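Eukaryotic peptide chain release factor GTP-binding subunit (PDB 1R5B) is a translation release factor of the GTP-binding kind, with a P-loop-type domain related to that of elongation factor Tu, followed by beta-rich domains. Local coordinates at residues A[113-125]-A[257-269]. Residues are numbered along the deposited sequence; the frame is centred on the assembly and turned at random.
Sequences RAYFETEHRRFSL and LEYLDSMTHLERK
Leu-257 brings CD2 to 3.5 Å from CE1 of Phe-116, one turn of helix 257-262 before Leu-260, whose CB packs 3.9 Å from Phe-123 CZ. The apolar layer thus lies between this helix and the hairpin of strands 115-117 and 121-125, at the margin of the GTP-binding domain's mixed sheet; the helix axis crosses strand 121-125 at 105°. Asp-261 starts away from the hairpin, but with CG anti to its backbone N (chi1 -172°) the carboxylate returns to the turn. Asp-261 OD1 takes two hydrogen bonds, from Thr-118 OG1 (2.6 Å) on the anti side and from His-120 N (3.0 Å) through the syn lone pair. Past the helix end, Met-263 O lies in the guanidinium plane of Arg-121, gripped end-on by NH1 and NH2, both at 2.7 Å. Arg-121 NH1 also donates to Leu-260 O (2.9 Å), the donor tilted from the carbonyl plane. Leu-266 CD1 covers one guanidinium face, and Asp-261 O the opposite one. Lys-269 NZ approaches Arg-121 NH2 to 4.2 Å, yet both residues form salt bridges with Glu-42 of the neighbouring strand. Carbonyls at the helix C-terminus together with Glu-42 would therefore stabilise the buried Arg-121 as a cation, its plane oriented by the bonds at its edge and flanked on both faces.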
loop_
_atom_site.group_PDB
_atom_site.type_symbol
_atom_site.label_atom_id
_atom_site.label_comp_id
_atom_site.label_asym_id
_atom_site.label_seq_id
_atom_site.Cartn_x
_atom_site.Cartn_y
_atom_site.Cartn_z
ATOM N N ARG A 113 -13.954 15.828 3.102
ATOM C CA ARG A 113 -13.893 14.379 2.858
ATOM C C ARG A 113 -13.191 13.662 4.009
ATOM O O ARG A 113 -11.976 13.744 4.133
ATOM C CB ARG A 113 -13.156 14.102 1.548
ATOM C CG ARG A 113 -13.343 12.683 1.019
ATOM C CD ARG A 113 -14.514 12.526 0.045
ATOM N NE ARG A 113 -15.426 11.448 0.441
ATOM C CZ ARG A 113 -16.484 11.052 -0.265
ATOM N NH1 ARG A 113 -16.789 11.622 -1.428
ATOM N NH2 ARG A 113 -17.249 10.071 0.197
ATOM N N ALA A 114 -13.947 12.959 4.849
ATOM C CA ALA A 114 -13.385 12.405 6.081
ATOM C C ALA A 114 -12.285 11.402 5.779
ATOM O O ALA A 114 -12.400 10.630 4.842
ATOM C CB ALA A 114 -14.470 11.752 6.933
ATOM N N TYR A 115 -11.220 11.439 6.572
ATOM C CA TYR A 115 -10.147 10.462 6.489
ATOM C C TYR A 115 -9.542 10.193 7.871
ATOM O O TYR A 115 -9.756 10.955 8.809
ATOM C CB TYR A 115 -9.067 10.963 5.522
ATOM C CG TYR A 115 -8.264 12.153 6.030
ATOM C CD1 TYR A 115 -7.167 11.968 6.867
ATOM C CD2 TYR A 115 -8.595 13.462 5.662
ATOM C CE1 TYR A 115 -6.424 13.053 7.337
ATOM C CE2 TYR A 115 -7.853 14.559 6.127
ATOM C CZ TYR A 115 -6.772 14.345 6.965
ATOM O OH TYR A 115 -6.025 15.406 7.448
ATOM N N PHE A 116 -8.773 9.118 7.983
ATOM C CA PHE A 116 -8.037 8.819 9.202
ATOM C C PHE A 116 -6.679 8.205 8.891
ATOM O O PHE A 116 -6.442 7.754 7.785
ATOM C CB PHE A 116 -8.845 7.888 10.093
ATOM C CG PHE A 116 -9.080 6.524 9.508
ATOM C CD1 PHE A 116 -8.228 5.471 9.811
ATOM C CD2 PHE A 116 -10.155 6.290 8.675
ATOM C CE1 PHE A 116 -8.440 4.209 9.296
ATOM C CE2 PHE A 116 -10.374 5.023 8.146
ATOM C CZ PHE A 116 -9.511 3.978 8.461
ATOM N N GLU A 117 -5.785 8.178 9.874
ATOM C CA GLU A 117 -4.418 7.727 9.635
ATOM C C GLU A 117 -3.962 6.641 10.579
ATOM O O GLU A 117 -4.370 6.577 11.729
ATOM C CB GLU A 117 -3.426 8.887 9.733
ATOM C CG GLU A 117 -3.734 10.058 8.821
ATOM C CD GLU A 117 -2.533 10.969 8.626
ATOM O OE1 GLU A 117 -1.565 10.847 9.400
ATOM O OE2 GLU A 117 -2.554 11.804 7.700
ATOM N N THR A 118 -3.115 5.781 10.038
ATOM C CA THR A 118 -2.294 4.843 10.780
ATOM C C THR A 118 -0.848 5.262 10.528
ATOM O O THR A 118 -0.613 6.293 9.894
ATOM C CB THR A 118 -2.536 3.433 10.243
ATOM O OG1 THR A 118 -2.257 3.382 8.823
ATOM C CG2 THR A 118 -4.012 3.058 10.388
ATOM N N GLU A 119 0.117 4.459 10.983
ATOM C CA GLU A 119 1.527 4.851 10.919
ATOM C C GLU A 119 1.962 5.094 9.475
ATOM O O GLU A 119 2.614 6.090 9.191
ATOM C CB GLU A 119 2.421 3.793 11.580
ATOM C CG GLU A 119 3.865 4.225 11.823
ATOM C CD GLU A 119 4.804 3.071 12.183
ATOM O OE1 GLU A 119 6.030 3.303 12.340
ATOM O OE2 GLU A 119 4.322 1.924 12.319
ATOM N N HIS A 120 1.572 4.207 8.558
ATOM C CA HIS A 120 2.042 4.285 7.178
ATOM C C HIS A 120 1.020 4.799 6.166
ATOM O O HIS A 120 1.393 5.067 5.029
ATOM C CB HIS A 120 2.532 2.913 6.719
ATOM C CG HIS A 120 3.581 2.317 7.605
ATOM N ND1 HIS A 120 4.856 2.837 7.705
ATOM C CD2 HIS A 120 3.552 1.235 8.417
ATOM C CE1 HIS A 120 5.560 2.106 8.553
ATOM N NE2 HIS A 120 4.794 1.124 8.992
ATOM N N ARG A 121 -0.251 4.929 6.548
ATOM C CA ARG A 121 -1.303 5.201 5.558
ATOM C C ARG A 121 -2.328 6.254 5.953
ATOM O O ARG A 121 -2.629 6.430 7.133
ATOM C CB ARG A 121 -2.054 3.912 5.237
ATOM C CG ARG A 121 -1.262 2.937 4.404
ATOM C CD ARG A 121 -1.927 1.572 4.210
ATOM N NE ARG A 121 -1.141 0.752 3.305
ATOM C CZ ARG A 121 -1.319 -0.544 3.090
ATOM N NH1 ARG A 121 -2.283 -1.228 3.703
ATOM N NH2 ARG A 121 -0.517 -1.156 2.236
ATOM N N ARG A 122 -2.876 6.938 4.946
ATOM C CA ARG A 122 -4.054 7.794 5.118
ATOM C C ARG A 122 -5.266 7.227 4.396
ATOM O O ARG A 122 -5.275 7.173 3.160
ATOM C CB ARG A 122 -3.806 9.193 4.569
ATOM C CG ARG A 122 -5.074 10.055 4.586
ATOM C CD ARG A 122 -4.896 11.448 4.075
ATOM N NE ARG A 122 -4.012 12.214 4.940
ATOM C CZ ARG A 122 -3.831 13.526 4.838
ATOM N NH1 ARG A 122 -4.475 14.232 3.905
ATOM N NH2 ARG A 122 -3.003 14.145 5.673
ATOM N N PHE A 123 -6.302 6.876 5.156
ATOM C CA PHE A 123 -7.496 6.245 4.606
ATOM C C PHE A 123 -8.627 7.237 4.397
ATOM O O PHE A 123 -9.190 7.758 5.352
ATOM C CB PHE A 123 -7.977 5.135 5.522
ATOM C CG PHE A 123 -6.964 4.071 5.747
ATOM C CD1 PHE A 123 -5.991 4.224 6.710
ATOM C CD2 PHE A 123 -6.979 2.917 5.002
ATOM C CE1 PHE A 123 -5.061 3.256 6.920
ATOM C CE2 PHE A 123 -6.040 1.936 5.213
ATOM C CZ PHE A 123 -5.076 2.110 6.174
ATOM N N SER A 124 -8.964 7.481 3.141
ATOM C CA SER A 124 -10.114 8.293 2.790
ATOM C C SER A 124 -11.383 7.436 2.825
ATOM O O SER A 124 -11.463 6.420 2.139
ATOM C CB SER A 124 -9.887 8.897 1.404
ATOM O OG SER A 124 -11.066 9.476 0.895
ATOM N N LEU A 125 -12.370 7.834 3.628
ATOM C CA LEU A 125 -13.624 7.069 3.736
ATOM C C LEU A 125 -14.597 7.404 2.612
ATOM O O LEU A 125 -15.056 8.529 2.520
ATOM C CB LEU A 125 -14.317 7.333 5.072
ATOM C CG LEU A 125 -13.623 6.846 6.347
ATOM C CD1 LEU A 125 -13.909 7.794 7.487
ATOM C CD2 LEU A 125 -14.074 5.455 6.728
ATOM N N LEU A 257 -7.027 -1.586 12.887
ATOM C CA LEU A 257 -6.147 -0.580 12.293
ATOM C C LEU A 257 -4.747 -1.129 12.019
ATOM O O LEU A 257 -4.101 -0.731 11.064
ATOM C CB LEU A 257 -6.053 0.672 13.165
ATOM C CG LEU A 257 -7.333 1.526 13.245
ATOM C CD1 LEU A 257 -7.051 2.749 14.065
ATOM C CD2 LEU A 257 -7.851 1.932 11.890
ATOM N N GLU A 258 -4.298 -2.052 12.854
ATOM C CA GLU A 258 -2.996 -2.663 12.682
ATOM C C GLU A 258 -2.974 -3.485 11.392
ATOM O O GLU A 258 -2.006 -3.471 10.652
ATOM C CB GLU A 258 -2.716 -3.555 13.883
ATOM C CG GLU A 258 -1.393 -4.288 13.869
ATOM C CD GLU A 258 -1.222 -5.167 15.094
ATOM O OE1 GLU A 258 -1.942 -4.954 16.100
ATOM O OE2 GLU A 258 -0.363 -6.076 15.040
ATOM N N TYR A 259 -4.054 -4.208 11.146
ATOM C CA TYR A 259 -4.220 -4.984 9.930
ATOM C C TYR A 259 -4.374 -4.077 8.685
ATOM O O TYR A 259 -3.775 -4.343 7.645
ATOM C CB TYR A 259 -5.431 -5.916 10.061
ATOM C CG TYR A 259 -5.651 -6.697 8.817
ATOM C CD1 TYR A 259 -4.871 -7.820 8.540
ATOM C CD2 TYR A 259 -6.588 -6.292 7.875
ATOM C CE1 TYR A 259 -5.041 -8.534 7.370
ATOM C CE2 TYR A 259 -6.755 -7.003 6.689
ATOM C CZ TYR A 259 -5.978 -8.110 6.448
ATOM O OH TYR A 259 -6.137 -8.813 5.293
ATOM N N LEU A 260 -5.190 -3.032 8.793
ATOM C CA LEU A 260 -5.390 -2.072 7.702
ATOM C C LEU A 260 -4.063 -1.400 7.301
ATOM O O LEU A 260 -3.834 -1.096 6.135
ATOM C CB LEU A 260 -6.386 -0.994 8.121
ATOM C CG LEU A 260 -7.841 -1.003 7.619
ATOM C CD1 LEU A 260 -8.346 -2.378 7.301
ATOM C CD2 LEU A 260 -8.754 -0.288 8.638
ATOM N N ASP A 261 -3.183 -1.207 8.281
ATOM C CA ASP A 261 -1.925 -0.527 8.054
ATOM C C ASP A 261 -0.949 -1.306 7.177
ATOM O O ASP A 261 -0.321 -0.729 6.313
ATOM C CB ASP A 261 -1.256 -0.190 9.391
ATOM C CG ASP A 261 -0.040 0.685 9.215
ATOM O OD1 ASP A 261 -0.203 1.835 8.776
ATOM O OD2 ASP A 261 1.118 0.310 9.480
ATOM N N SER A 262 -0.810 -2.601 7.416
ATOM C CA SER A 262 0.195 -3.416 6.716
ATOM C C SER A 262 -0.406 -4.342 5.639
ATOM O O SER A 262 0.324 -5.034 4.944
ATOM C CB SER A 262 0.984 -4.243 7.734
ATOM O OG SER A 262 0.101 -5.026 8.516
ATOM N N MET A 263 -1.735 -4.343 5.541
ATOM C CA MET A 263 -2.505 -4.975 4.462
ATOM C C MET A 263 -1.859 -4.756 3.112
ATOM O O MET A 263 -1.545 -3.654 2.721
ATOM C CB MET A 263 -3.861 -4.271 4.334
ATOM C CG MET A 263 -4.991 -5.085 4.619
ATOM S SD MET A 263 -6.471 -4.190 4.296
ATOM C CE MET A 263 -7.106 -5.368 3.126
ATOM N N THR A 264 -1.815 -5.800 2.347
ATOM C CA THR A 264 -1.117 -5.787 1.097
ATOM C C THR A 264 -2.095 -5.742 -0.103
ATOM O O THR A 264 -1.796 -5.145 -1.129
ATOM C CB THR A 264 -0.229 -7.012 1.126
ATOM O OG1 THR A 264 1.065 -6.656 0.676
ATOM C CG2 THR A 264 -0.702 -8.079 0.248
ATOM N N HIS A 265 -3.272 -6.333 0.049
ATOM C CA HIS A 265 -4.246 -6.367 -1.034
ATOM C C HIS A 265 -5.068 -5.077 -1.068
ATOM O O HIS A 265 -6.059 -4.979 -0.382
ATOM C CB HIS A 265 -5.155 -7.573 -0.847
ATOM C CG HIS A 265 -5.953 -7.936 -2.054
ATOM N ND1 HIS A 265 -6.953 -7.132 -2.563
ATOM C CD2 HIS A 265 -5.917 -9.036 -2.837
ATOM C CE1 HIS A 265 -7.494 -7.731 -3.613
ATOM N NE2 HIS A 265 -6.881 -8.884 -3.800
ATOM N N LEU A 266 -4.609 -4.085 -1.838
ATOM C CA LEU A 266 -5.373 -2.872 -2.116
ATOM C C LEU A 266 -5.838 -2.905 -3.587
ATOM O O LEU A 266 -5.016 -2.928 -4.506
ATOM C CB LEU A 266 -4.509 -1.628 -1.859
ATOM C CG LEU A 266 -3.797 -1.485 -0.506
ATOM C CD1 LEU A 266 -3.116 -0.153 -0.396
ATOM C CD2 LEU A 266 -4.717 -1.627 0.622
ATOM N N GLU A 267 -7.144 -2.894 -3.809
ATOM C CA GLU A 267 -7.696 -3.152 -5.147
ATOM C C GLU A 267 -7.157 -2.286 -6.276
ATOM O O GLU A 267 -6.879 -2.814 -7.324
ATOM C CB GLU A 267 -9.211 -3.041 -5.165
ATOM C CG GLU A 267 -9.946 -4.025 -4.277
ATOM C CD GLU A 267 -9.705 -5.489 -4.635
ATOM O OE1 GLU A 267 -9.298 -5.809 -5.772
ATOM O OE2 GLU A 267 -9.945 -6.318 -3.736
ATOM N N ARG A 268 -7.026 -0.973 -6.088
ATOM C CA ARG A 268 -6.509 -0.134 -7.166
ATOM C C ARG A 268 -5.099 -0.559 -7.564
ATOM O O ARG A 268 -4.776 -0.604 -8.748
ATOM C CB ARG A 268 -6.512 1.352 -6.797
ATOM C CG ARG A 268 -7.913 1.951 -6.679
ATOM C CD ARG A 268 -7.956 3.428 -6.323
ATOM N NE ARG A 268 -7.235 3.714 -5.082
ATOM C CZ ARG A 268 -6.801 4.914 -4.725
ATOM N NH1 ARG A 268 -7.015 5.967 -5.493
ATOM N NH2 ARG A 268 -6.142 5.064 -3.585
ATOM N N LYS A 269 -4.275 -0.858 -6.562
ATOM C CA LYS A 269 -2.878 -1.268 -6.760
ATOM C C LYS A 269 -2.812 -2.671 -7.383
ATOM O O LYS A 269 -2.002 -2.908 -8.260
ATOM C CB LYS A 269 -2.125 -1.257 -5.424
ATOM C CG LYS A 269 -0.656 -0.986 -5.500
ATOM C CD LYS A 269 0.027 -1.157 -4.128
ATOM C CE LYS A 269 -0.096 0.066 -3.232
ATOM N NZ LYS A 269 0.263 -0.264 -1.793
#